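Local coordinates for protein metallo-beta-lactamase (Serratia marcescens, PDB 5B15) that hydrolyses beta-lactam antibiotics, most likely by activating water between two zinc ions, as a class B metallo-beta-lactamase of the B3 group, at residues R3-P8 with G42-G47; L69-H74 with I155-Q160; K168-A173 with I210-H215. All coordinates share one frame; numbering follows the deposited sequence.

Contact 1: R3-P8 with G42-G47; sequences RDWSSP and GTTEKG. With DQM ((2~{S},3~{R},4~{S})-2-[(2~{S},3~{R})-1,3-bis(oxidanyl)-1-oxidanylidene-butan-2-yl]-3-methyl-4-[(3~{S},5~{S})-5-[(sulfamoylamino)methyl]pyrrolidin-3-yl]sulfanyl-3,4-dihydro-2~{H}-pyrrole-5-carboxylic acid), chain N.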
loop_
_atom_site.group_PDB
_atom_site.type_symbol
_atom_site.label_atom_id
_atom_site.label_comp_id
_atom_site.label_asym_id
_atom_site.label_seq_id
_atom_site.Cartn_x
_atom_site.Cartn_y
_atom_site.Cartn_z
ATOM N N ARG A 3 -17.945 -1.611 3.309
ATOM C CA ARG A 3 -16.519 -1.384 2.919
ATOM C C ARG A 3 -15.775 -0.701 4.057
ATOM O O ARG A 3 -15.001 0.224 3.843
ATOM C CB ARG A 3 -16.404 -0.570 1.623
ATOM C CG ARG A 3 -17.237 -1.110 0.460
ATOM C CD ARG A 3 -16.580 -0.933 -0.900
ATOM N NE ARG A 3 -17.093 -1.884 -1.894
ATOM C CZ ARG A 3 -16.603 -3.106 -2.088
ATOM N NH1 ARG A 3 -15.599 -3.556 -1.351
ATOM N NH2 ARG A 3 -17.098 -3.876 -3.036
ATOM N N ASP A 4 -16.034 -1.144 5.286
ATOM C CA ASP A 4 -15.232 -0.766 6.434
ATOM C C ASP A 4 -13.831 -1.390 6.329
ATOM O O ASP A 4 -13.558 -2.326 5.535
ATOM C CB ASP A 4 -15.907 -1.203 7.748
ATOM C CG ASP A 4 -17.175 -0.386 8.097
ATOM O OD1 ASP A 4 -17.296 0.792 7.685
ATOM O OD2 ASP A 4 -17.960 -0.885 8.945
ATOM N N TRP A 5 -12.913 -0.827 7.105
ATOM C CA TRP A 5 -11.528 -1.245 7.048
ATOM C C TRP A 5 -11.321 -2.726 7.260
ATOM O O TRP A 5 -10.353 -3.288 6.764
ATOM C CB TRP A 5 -10.684 -0.553 8.090
ATOM C CG TRP A 5 -10.485 0.904 7.946
ATOM C CD1 TRP A 5 -10.806 1.697 6.885
ATOM C CD2 TRP A 5 -9.915 1.756 8.941
ATOM N NE1 TRP A 5 -10.442 3.004 7.165
ATOM C CE2 TRP A 5 -9.906 3.054 8.420
ATOM C CE3 TRP A 5 -9.406 1.533 10.229
ATOM C CZ2 TRP A 5 -9.387 4.135 9.141
ATOM C CZ3 TRP A 5 -8.913 2.621 10.959
ATOM C CH2 TRP A 5 -8.935 3.894 10.417
ATOM N N SER A 6 -12.164 -3.342 8.101
ATOM C CA SER A 6 -11.985 -4.735 8.429
ATOM C C SER A 6 -12.984 -5.666 7.730
ATOM O O SER A 6 -13.056 -6.857 8.101
ATOM C CB SER A 6 -12.097 -4.940 9.945
ATOM O OG SER A 6 -11.168 -4.096 10.657
ATOM N N SER A 7 -13.759 -5.142 6.790
ATOM C CA SER A 7 -14.852 -5.931 6.225
ATOM C C SER A 7 -14.325 -7.097 5.422
ATOM O O SER A 7 -13.454 -6.921 4.575
ATOM C CB SER A 7 -15.777 -5.059 5.380
ATOM O OG SER A 7 -15.112 -4.351 4.389
ATOM N N PRO A 8 -14.997 -8.245 5.492
ATOM C CA PRO A 8 -14.724 -9.288 4.509
ATOM C C PRO A 8 -14.906 -8.827 3.082
ATOM O O PRO A 8 -15.707 -7.927 2.798
ATOM C CB PRO A 8 -15.739 -10.386 4.885
ATOM C CG PRO A 8 -15.895 -10.232 6.369
ATOM C CD PRO A 8 -15.857 -8.737 6.600
ATOM N N GLY A 42 -1.211 -5.328 5.338
ATOM C CA GLY A 42 -1.939 -6.239 6.239
ATOM C C GLY A 42 -3.365 -5.881 6.544
ATOM O O GLY A 42 -4.063 -6.655 7.175
ATOM N N THR A 43 -3.796 -4.684 6.170
ATOM C CA THR A 43 -5.045 -4.061 6.643
ATOM C C THR A 43 -4.969 -3.881 8.153
ATOM O O THR A 43 -3.918 -3.508 8.673
ATOM C CB THR A 43 -6.320 -4.769 6.101
ATOM O OG1 THR A 43 -6.653 -5.920 6.869
ATOM C CG2 THR A 43 -6.142 -5.128 4.631
ATOM N N THR A 44 -6.128 -3.964 8.820
ATOM C CA THR A 44 -6.221 -3.754 10.269
ATOM C C THR A 44 -5.880 -5.014 11.018
ATOM O O THR A 44 -5.818 -6.074 10.434
ATOM C CB THR A 44 -7.622 -3.335 10.669
ATOM O OG1 THR A 44 -8.509 -4.361 10.238
ATOM C CG2 THR A 44 -8.081 -2.068 10.029
ATOM N N GLU A 45 -5.826 -4.936 12.354
ATOM C CA GLU A 45 -5.623 -6.111 13.159
ATOM C C GLU A 45 -6.753 -7.163 12.950
ATOM O O GLU A 45 -6.493 -8.337 12.697
ATOM C CB GLU A 45 -5.574 -5.693 14.626
ATOM C CG GLU A 45 -5.444 -6.838 15.627
ATOM C CD GLU A 45 -5.439 -6.395 17.075
ATOM O OE1 GLU A 45 -5.683 -5.201 17.358
ATOM O OE2 GLU A 45 -5.008 -7.240 17.877
ATOM N N LYS A 46 -8.004 -6.709 13.010
ATOM C CA LYS A 46 -9.136 -7.591 12.698
ATOM C C LYS A 46 -9.079 -8.076 11.257
ATOM O O LYS A 46 -9.348 -9.247 10.975
ATOM C CB LYS A 46 -10.448 -6.865 12.953
ATOM C CG LYS A 46 -10.800 -6.732 14.424
ATOM C CD LYS A 46 -12.189 -6.116 14.587
ATOM C CE LYS A 46 -12.219 -4.639 14.184
ATOM N NZ LYS A 46 -13.622 -4.127 14.185
ATOM N N GLY A 47 -8.670 -7.183 10.361
ATOM C CA GLY A 47 -8.581 -7.491 8.952
ATOM C C GLY A 47 -7.585 -8.571 8.601
ATOM O O GLY A 47 -7.738 -9.234 7.576
HETATM O OAX DQM N . -8.367 7.812 9.983
HETATM C CAJ DQM N . -8.426 7.575 8.790
HETATM O OAD DQM N . -9.588 7.442 8.222
HETATM C CAX DQM N . -7.186 7.208 7.996
HETATM C CAT DQM N . -5.940 7.758 8.723
HETATM C CAA DQM N . -5.474 6.758 9.793
HETATM O OAI DQM N . -4.839 8.061 7.844
HETATM C CAY DQM N . -7.422 7.587 6.524
HETATM C CAU DQM N . -7.676 9.049 6.085
HETATM C CAB DQM N . -7.435 10.107 7.156
HETATM N NAN DQM N . -6.283 7.116 5.713
HETATM C CAS DQM N . -5.985 7.975 4.840
HETATM C CAR DQM N . -4.956 7.687 3.849
HETATM O OAE DQM N . -4.232 6.613 3.993
HETATM O OAH DQM N . -4.796 8.472 2.888
HETATM C CAZ DQM N . -6.761 9.267 4.854
HETATM S SAQ DQM N . -7.608 9.669 3.315
HETATM C CAW DQM N . -8.364 8.155 2.785
HETATM C CAM DQM N . -8.761 8.325 1.326
HETATM N NAO DQM N . -10.200 8.084 1.267
HETATM C CAV DQM N . -10.555 7.210 2.409
HETATM C CAK DQM N . -9.623 7.699 3.531
HETATM C CAL DQM N . -12.059 7.312 2.668
HETATM N NAP DQM N . -12.753 8.335 1.832
HETATM S SBA DQM N . -13.305 7.933 0.333
HETATM O OAF DQM N . -14.266 8.907 -0.167
HETATM O OAG DQM N . -12.174 7.780 -0.566
HETATM N NAC DQM N . -14.201 6.591 0.451
#

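Contact 2: L69-H74 with I155-Q160; sequences LSTHSH and ITWTWQ. With NA (sodium ion), chain E; ZN (zinc ion), chain B.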
loop_
_atom_site.group_PDB
_atom_site.type_symbol
_atom_site.label_atom_id
_atom_site.label_comp_id
_atom_site.label_asym_id
_atom_site.label_seq_id
_atom_site.Cartn_x
_atom_site.Cartn_y
_atom_site.Cartn_z
ATOM N N LEU A 69 5.283 -6.513 2.481
ATOM C CA LEU A 69 5.736 -5.168 2.142
ATOM C C LEU A 69 4.756 -4.182 2.713
ATOM O O LEU A 69 3.552 -4.345 2.522
ATOM C CB LEU A 69 5.811 -4.988 0.604
ATOM C CG LEU A 69 6.572 -6.099 -0.134
ATOM C CD1 LEU A 69 6.646 -5.781 -1.616
ATOM C CD2 LEU A 69 7.953 -6.383 0.452
ATOM N N SER A 70 5.236 -3.179 3.425
ATOM C CA SER A 70 4.417 -2.129 4.006
ATOM C C SER A 70 4.446 -0.858 3.183
ATOM O O SER A 70 5.546 -0.357 2.892
ATOM C CB SER A 70 4.909 -1.823 5.444
ATOM O OG SER A 70 4.209 -0.736 6.012
ATOM N N THR A 71 3.279 -0.304 2.863
ATOM C CA THR A 71 3.204 1.048 2.325
ATOM C C THR A 71 3.546 2.045 3.418
ATOM O O THR A 71 4.567 2.761 3.347
ATOM C CB THR A 71 1.804 1.343 1.720
ATOM O OG1 THR A 71 0.799 1.062 2.688
ATOM C CG2 THR A 71 1.583 0.582 0.428
ATOM N N HIS A 72 2.698 2.114 4.423
ATOM C CA HIS A 72 3.027 2.968 5.571
ATOM C C HIS A 72 2.373 2.488 6.854
ATOM O O HIS A 72 1.454 1.666 6.872
ATOM C CB HIS A 72 2.695 4.437 5.252
ATOM C CG HIS A 72 1.246 4.778 5.325
ATOM N ND1 HIS A 72 0.423 4.737 4.226
ATOM C CD2 HIS A 72 0.448 5.093 6.380
ATOM C CE1 HIS A 72 -0.797 5.102 4.584
ATOM N NE2 HIS A 72 -0.810 5.339 5.882
ATOM N N SER A 73 2.864 3.064 7.948
ATOM C CA SER A 73 2.719 2.506 9.302
ATOM C C SER A 73 1.580 3.169 10.063
ATOM O O SER A 73 1.805 3.788 11.105
ATOM C CB SER A 73 4.040 2.604 10.007
ATOM O OG SER A 73 4.588 3.901 9.906
ATOM N N HIS A 74 0.344 3.077 9.539
ATOM C CA HIS A 74 -0.862 3.433 10.285
ATOM C C HIS A 74 -1.734 2.198 10.451
ATOM O O HIS A 74 -1.636 1.238 9.661
ATOM C CB HIS A 74 -1.663 4.522 9.544
ATOM C CG HIS A 74 -0.993 5.853 9.538
ATOM N ND1 HIS A 74 -1.247 6.788 8.568
ATOM C CD2 HIS A 74 -0.089 6.413 10.373
ATOM C CE1 HIS A 74 -0.555 7.887 8.825
ATOM N NE2 HIS A 74 0.160 7.681 9.913
ATOM N N ILE A 155 6.351 3.917 1.318
ATOM C CA ILE A 155 6.892 3.290 0.120
ATOM C C ILE A 155 5.735 2.894 -0.824
ATOM O O ILE A 155 4.710 2.323 -0.387
ATOM C CB ILE A 155 7.733 2.001 0.434
ATOM C CG1 ILE A 155 8.927 2.346 1.328
ATOM C CG2 ILE A 155 8.170 1.316 -0.872
ATOM C CD1 ILE A 155 10.089 3.024 0.622
ATOM N N THR A 156 5.901 3.239 -2.099
ATOM C CA THR A 156 5.051 2.763 -3.204
ATOM C C THR A 156 5.816 1.638 -3.905
ATOM O O THR A 156 7.026 1.765 -4.150
ATOM C CB THR A 156 4.769 3.961 -4.133
ATOM O OG1 THR A 156 3.867 4.842 -3.460
ATOM C CG2 THR A 156 4.188 3.551 -5.431
ATOM N N TRP A 157 5.157 0.521 -4.189
ATOM C CA TRP A 157 5.816 -0.710 -4.639
ATOM C C TRP A 157 5.385 -1.032 -6.064
ATOM O O TRP A 157 4.218 -0.864 -6.404
ATOM C CB TRP A 157 5.430 -1.874 -3.711
ATOM C CG TRP A 157 5.764 -1.626 -2.275
ATOM C CD1 TRP A 157 4.908 -1.155 -1.302
ATOM C CD2 TRP A 157 6.988 -1.936 -1.597
ATOM N NE1 TRP A 157 5.539 -1.138 -0.083
ATOM C CE2 TRP A 157 6.792 -1.641 -0.228
ATOM C CE3 TRP A 157 8.214 -2.486 -1.991
ATOM C CZ2 TRP A 157 7.790 -1.859 0.733
ATOM C CZ3 TRP A 157 9.188 -2.718 -1.011
ATOM C CH2 TRP A 157 8.948 -2.423 0.328
ATOM N N THR A 158 6.331 -1.397 -6.921
ATOM C CA THR A 158 6.003 -1.663 -8.326
ATOM C C THR A 158 6.539 -3.025 -8.783
ATOM O O THR A 158 7.572 -3.515 -8.313
ATOM C CB THR A 158 6.506 -0.575 -9.236
ATOM O OG1 THR A 158 7.944 -0.488 -9.205
ATOM C CG2 THR A 158 5.951 0.764 -8.839
ATOM N N TRP A 159 5.875 -3.626 -9.753
ATOM C CA TRP A 159 6.320 -4.883 -10.353
ATOM C C TRP A 159 5.650 -5.068 -11.709
ATOM O O TRP A 159 4.832 -4.264 -12.115
ATOM C CB TRP A 159 6.004 -6.038 -9.430
ATOM C CG TRP A 159 4.533 -6.186 -9.128
ATOM C CD1 TRP A 159 3.624 -6.929 -9.834
ATOM C CD2 TRP A 159 3.812 -5.638 -8.009
ATOM N NE1 TRP A 159 2.382 -6.814 -9.265
ATOM C CE2 TRP A 159 2.485 -6.097 -8.104
ATOM C CE3 TRP A 159 4.164 -4.824 -6.950
ATOM C CZ2 TRP A 159 1.516 -5.763 -7.164
ATOM C CZ3 TRP A 159 3.216 -4.526 -5.991
ATOM C CH2 TRP A 159 1.904 -4.996 -6.106
ATOM N N GLN A 160 5.966 -6.154 -12.394
ATOM C CA GLN A 160 5.317 -6.530 -13.622
ATOM C C GLN A 160 4.565 -7.815 -13.403
ATOM O O GLN A 160 5.123 -8.741 -12.805
ATOM C CB GLN A 160 6.376 -6.769 -14.706
ATOM C CG GLN A 160 5.865 -7.171 -16.064
ATOM C CD GLN A 160 7.012 -7.423 -17.042
ATOM O OE1 GLN A 160 7.306 -6.572 -17.877
ATOM N NE2 GLN A 160 7.711 -8.566 -16.882
HETATM NA NA NA E . 7.166 1.549 4.140
HETATM ZN ZN ZN B . -2.209 6.530 6.771
HETATM O O HOH W 1 5.746 1.481 6.578
HETATM O O HOH W 2 -3.895 5.830 6.805
#

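Contact 3: K168-A173 with I210-H215; sequences KDVVFA and IAIAAH. With ZN (zinc ion), chain C; DQM ((2~{S},3~{R},4~{S})-2-[(2~{S},3~{R})-1,3-bis(oxidanyl)-1-oxidanylidene-butan-2-yl]-3-methyl-4-[(3~{S},5~{S})-5-[(sulfamoylamino)methyl]pyrrolidin-3-yl]sulfanyl-3,4-dihydro-2~{H}-pyrrole-5-carboxylic acid), chain N.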
loop_
_atom_site.group_PDB
_atom_site.type_symbol
_atom_site.label_atom_id
_atom_site.label_comp_id
_atom_site.label_asym_id
_atom_site.label_seq_id
_atom_site.Cartn_x
_atom_site.Cartn_y
_atom_site.Cartn_z
ATOM N N LYS A 168 1.984 -6.243 -17.826
ATOM C CA LYS A 168 1.578 -4.904 -17.395
ATOM C C LYS A 168 2.417 -4.489 -16.195
ATOM O O LYS A 168 2.777 -5.323 -15.327
ATOM C CB LYS A 168 0.108 -4.884 -17.012
ATOM C CG LYS A 168 -0.818 -5.406 -18.092
ATOM C CD LYS A 168 -1.016 -4.410 -19.188
ATOM C CE LYS A 168 -2.157 -4.855 -20.101
ATOM N NZ LYS A 168 -1.960 -4.240 -21.421
ATOM N N ASP A 169 2.685 -3.189 -16.141
ATOM C CA ASP A 169 3.345 -2.574 -14.985
ATOM C C ASP A 169 2.312 -2.230 -13.924
ATOM O O ASP A 169 1.352 -1.481 -14.193
ATOM C CB ASP A 169 4.125 -1.347 -15.419
ATOM C CG ASP A 169 5.269 -1.690 -16.344
ATOM O OD1 ASP A 169 5.885 -2.745 -16.185
ATOM O OD2 ASP A 169 5.509 -0.935 -17.291
ATOM N N VAL A 170 2.464 -2.821 -12.740
ATOM C CA VAL A 170 1.531 -2.707 -11.618
ATOM C C VAL A 170 2.172 -1.849 -10.527
ATOM O O VAL A 170 3.365 -1.962 -10.245
ATOM C CB VAL A 170 1.201 -4.092 -11.061
ATOM C CG1 VAL A 170 0.170 -4.021 -9.959
ATOM C CG2 VAL A 170 0.735 -5.025 -12.166
ATOM N N VAL A 171 1.373 -0.960 -9.943
ATOM C CA VAL A 171 1.808 -0.065 -8.901
ATOM C C VAL A 171 0.854 -0.215 -7.707
ATOM O O VAL A 171 -0.361 -0.045 -7.874
ATOM C CB VAL A 171 1.748 1.411 -9.380
ATOM C CG1 VAL A 171 2.145 2.361 -8.257
ATOM C CG2 VAL A 171 2.608 1.601 -10.616
ATOM N N PHE A 172 1.386 -0.517 -6.521
ATOM C CA PHE A 172 0.653 -0.452 -5.276
ATOM C C PHE A 172 0.994 0.898 -4.667
ATOM O O PHE A 172 2.102 1.111 -4.160
ATOM C CB PHE A 172 0.987 -1.640 -4.356
ATOM C CG PHE A 172 0.014 -1.849 -3.222
ATOM C CD1 PHE A 172 -0.141 -0.880 -2.218
ATOM C CD2 PHE A 172 -0.817 -2.945 -3.204
ATOM C CE1 PHE A 172 -1.046 -1.065 -1.160
ATOM C CE2 PHE A 172 -1.677 -3.155 -2.133
ATOM C CZ PHE A 172 -1.824 -2.206 -1.145
ATOM N N ALA A 173 0.068 1.844 -4.811
ATOM C CA ALA A 173 0.311 3.247 -4.551
ATOM C C ALA A 173 0.060 3.553 -3.067
ATOM O O ALA A 173 -1.071 3.395 -2.565
ATOM C CB ALA A 173 -0.609 4.107 -5.416
ATOM N N ILE A 210 -1.506 -0.506 -14.213
ATOM C CA ILE A 210 -2.537 -0.855 -13.234
ATOM C C ILE A 210 -2.110 -0.287 -11.914
ATOM O O ILE A 210 -1.078 -0.689 -11.372
ATOM C CB ILE A 210 -2.685 -2.373 -13.083
ATOM C CG1 ILE A 210 -3.131 -2.986 -14.405
ATOM C CG2 ILE A 210 -3.636 -2.709 -11.968
ATOM C CD1 ILE A 210 -3.037 -4.494 -14.472
ATOM N N ALA A 211 -2.911 0.634 -11.380
ATOM C CA ALA A 211 -2.651 1.145 -10.028
ATOM C C ALA A 211 -3.652 0.579 -9.068
ATOM O O ALA A 211 -4.873 0.559 -9.318
ATOM C CB ALA A 211 -2.723 2.637 -9.995
ATOM N N ILE A 212 -3.135 0.098 -7.943
ATOM C CA ILE A 212 -3.923 -0.357 -6.808
ATOM C C ILE A 212 -3.586 0.570 -5.657
ATOM O O ILE A 212 -2.468 0.544 -5.176
ATOM C CB ILE A 212 -3.588 -1.837 -6.435
ATOM C CG1 ILE A 212 -3.889 -2.732 -7.607
ATOM C CG2 ILE A 212 -4.333 -2.249 -5.194
ATOM C CD1 ILE A 212 -3.034 -3.938 -7.743
ATOM N N ALA A 213 -4.527 1.430 -5.274
ATOM C CA ALA A 213 -4.262 2.418 -4.222
ATOM C C ALA A 213 -4.526 1.805 -2.844
ATOM O O ALA A 213 -5.431 0.995 -2.694
ATOM C CB ALA A 213 -5.165 3.613 -4.445
ATOM N N ALA A 214 -3.738 2.188 -1.859
ATOM C CA ALA A 214 -3.862 1.639 -0.510
ATOM C C ALA A 214 -5.309 1.697 0.001
ATOM O O ALA A 214 -5.815 0.745 0.611
ATOM C CB ALA A 214 -2.905 2.376 0.425
ATOM N N HIS A 215 -5.969 2.841 -0.217
ATOM C CA HIS A 215 -7.440 2.903 -0.116
ATOM C C HIS A 215 -8.005 2.682 -1.514
ATOM O O HIS A 215 -7.781 3.486 -2.406
ATOM C CB HIS A 215 -7.885 4.277 0.417
ATOM C CG HIS A 215 -7.578 4.476 1.859
ATOM N ND1 HIS A 215 -8.435 4.104 2.871
ATOM C CD2 HIS A 215 -6.450 4.916 2.468
ATOM C CE1 HIS A 215 -7.856 4.313 4.039
ATOM N NE2 HIS A 215 -6.637 4.772 3.823
HETATM ZN ZN ZN C . -5.166 5.103 5.334
HETATM O OAX DQM N . -8.367 7.812 9.983
HETATM C CAJ DQM N . -8.426 7.575 8.790
HETATM O OAD DQM N . -9.588 7.442 8.222
HETATM C CAX DQM N . -7.186 7.208 7.996
HETATM C CAT DQM N . -5.940 7.758 8.723
HETATM C CAA DQM N . -5.474 6.758 9.793
HETATM O OAI DQM N . -4.839 8.061 7.844
HETATM C CAY DQM N . -7.422 7.587 6.524
HETATM C CAU DQM N . -7.676 9.049 6.085
HETATM C CAB DQM N . -7.435 10.107 7.156
HETATM N NAN DQM N . -6.283 7.116 5.713
HETATM C CAS DQM N . -5.985 7.975 4.840
HETATM C CAR DQM N . -4.956 7.687 3.849
HETATM O OAE DQM N . -4.232 6.613 3.993
HETATM O OAH DQM N . -4.796 8.472 2.888
HETATM C CAZ DQM N . -6.761 9.267 4.854
HETATM S SAQ DQM N . -7.608 9.669 3.315
HETATM C CAW DQM N . -8.364 8.155 2.785
HETATM C CAM DQM N . -8.761 8.325 1.326
HETATM N NAO DQM N . -10.200 8.084 1.267
HETATM C CAV DQM N . -10.555 7.210 2.409
HETATM C CAK DQM N . -9.623 7.699 3.531
HETATM C CAL DQM N . -12.059 7.312 2.668
HETATM N NAP DQM N . -12.753 8.335 1.832
HETATM S SBA DQM N . -13.305 7.933 0.333
HETATM O OAF DQM N . -14.266 8.907 -0.167
HETATM O OAG DQM N . -12.174 7.780 -0.566
HETATM N NAC DQM N . -14.201 6.591 0.451
HETATM O O HOH W 2 -3.895 5.830 6.805
#

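Contact 1: R3-P8 with G42-G47
At the rim of the active-site pocket, the type I beta turn from Asp4 to Ser7 places Trp5 and Ser6 against Thr44, Lys46 and Gly47, where the chain turns into helix 47-57. The polar centre of the contact is a hydroxyl pair: Ser6 OG and Thr44 OG1 lie 2.7 Å apart in a hydrogen bond. Thr44 OG1 sits between its own backbone N and carbonyl carbon (chi1 58°), where it also accepts a capping bond from Gly47 N at 2.8 Å, bent to 144° at the hydrogen. One threonine oxygen thus serves the start of the helix and the N-terminal turn together. Its methyl branch goes to the tryptophan instead: Thr44 CG2 touches Trp5 CB at 3.6 Å and reaches Trp5 CE3 at 3.8 Å, the two side chains crossing at about a right angle. Lys46 touches the serine with its CB, 3.7 Å from Ser6 OG; a bend at chi3 (-70°) folds the chain back so that its CE also comes close to that hydroxyl. Within the turn, Asp4 O is gripped twice, by Ser7 N and by Ser7 OG at 2.8 Å, which ties down the segment that presents the indole. The benzo edge of Trp5 then meets the bound ligand, with Trp5 CZ2 3.4 Å from the carboxylate oxygen DQM OAD, near the ring plane. Trp5 O is held by Thr23 OG1, and the indole packs on Ile26 and on Glu75 and Asp76 of helix 75-78. Segment 3-8 runs on toward strand 12-15, while segment 42-47 carries the chain from strand 37-40 into helix 47-57.

Contact 2: L69-H74 with I155-Q160
With CG opposite its carbonyl carbon (chi1 -57°) and its plane turned across the side-chain bond (chi2 97°), Trp157 slides its indole between Leu69 and Ile155. Leu69 CB makes a CH-pi contact over one face, 3.8 Å from the centroid of the Trp157 six-membered ring, while Ile155 CG2 covers the opposite face. At the indole edge, Trp157 NE1 gives a weak hydrogen bond to Ser70 O, 3.1 Å long and bent to 145°. A shorter bond joins Ile155 N to Thr71 O at 2.9 Å, and Thr71 CA returns a C-H...O contact to Ile155 O at 3.4 Å. Ser70 O and Thr71 O also bind a sodium ion, together with a water and Gly153 O. Segment 69-74 leads out of strand 65-69 and opens the His-X-His-X-Asp-His zinc motif of the metallo-beta-lactamase fold. Beyond Thr71, whose hydroxyl is bonded to Asp41, His72 NE2 coordinates a zinc ion at 2.0 Å, and His74 ND1 and His150 bind the same metal. Second-shell carboxylates fix both rings: Asp174 holds His72 ND1, and Asp111 holds His74 NE2. His74 itself is the N-cap of helix 75-78.

Contact 3: K168-A173 with I210-H215
Val170 to Ala173 pair residue by residue with Ile210 to Ala213 as parallel strands whose short axes diverge by 19°. Five backbone hydrogen bonds run from Asp169 O to Ala214 N, the middle one being the straightest: Ile212 N reaches Val171 O at 2.8 Å, with 176° at the hydrogen. The face carrying Val170, Phe172, Ile210 and Ile212 is closely packed. Val170 CG1 meets Ile212 CD1 at 3.9 Å, and Phe172, its CG opposite the backbone N (chi1 -164°), brings CD2 to 4.1 Å from Ile212 CG2 and sets one ring face over Ile212 O. The farther rim of this ring reaches Ala214, with Phe172 CE1 4.0 Å from Ala214 CA. At the Lys168 end the fit is looser and partly exposed: Lys168 CB only grazes Ile210 CD1 at 4.1 Å before its chain bends away, and the Asp169 carboxylate turns away from segment 210-215, its side chain touching Ser207. At the other end His215 leaves the pairing for the active site, where His215 NE2 binds a zinc ion at 2.1 Å, a metal also bound by Asp76, His77, DQM NAN, DQM OAE and a water; DQM CAW lies over one face of the His215 ring. The two strands belong to a beta-alpha-beta unit through helix 190-205; Ile210 and Ile212 pack on strand 12-15, while Val171, Ala173 and Ala211 rest against helix 241-259.

In the fold
Contacts 2 and 3 lie about 10 Å apart between centres and reach the same sheet through the neighbouring strands 155-163 and 166-173; Thr71 CG2 packs on Phe172 CD1 at 3.5 Å. One segment of each ends in a zinc ligand, His74 in contact 2 and His215 in contact 3, and the two metals, 3.6 Å apart, share a water that lies 1.8 Å from the zinc of contact 2 and 2.1 Å from that of contact 3. Contact 1 is farther off, its centre about 17 and 19 Å from theirs, yet Trp5 NE1 comes within 4.3 Å of His215 CE1. All three touch DQM, contact 2 through His72 and His74; the ligand's composition is consistent with a ring-opened carbapenem product.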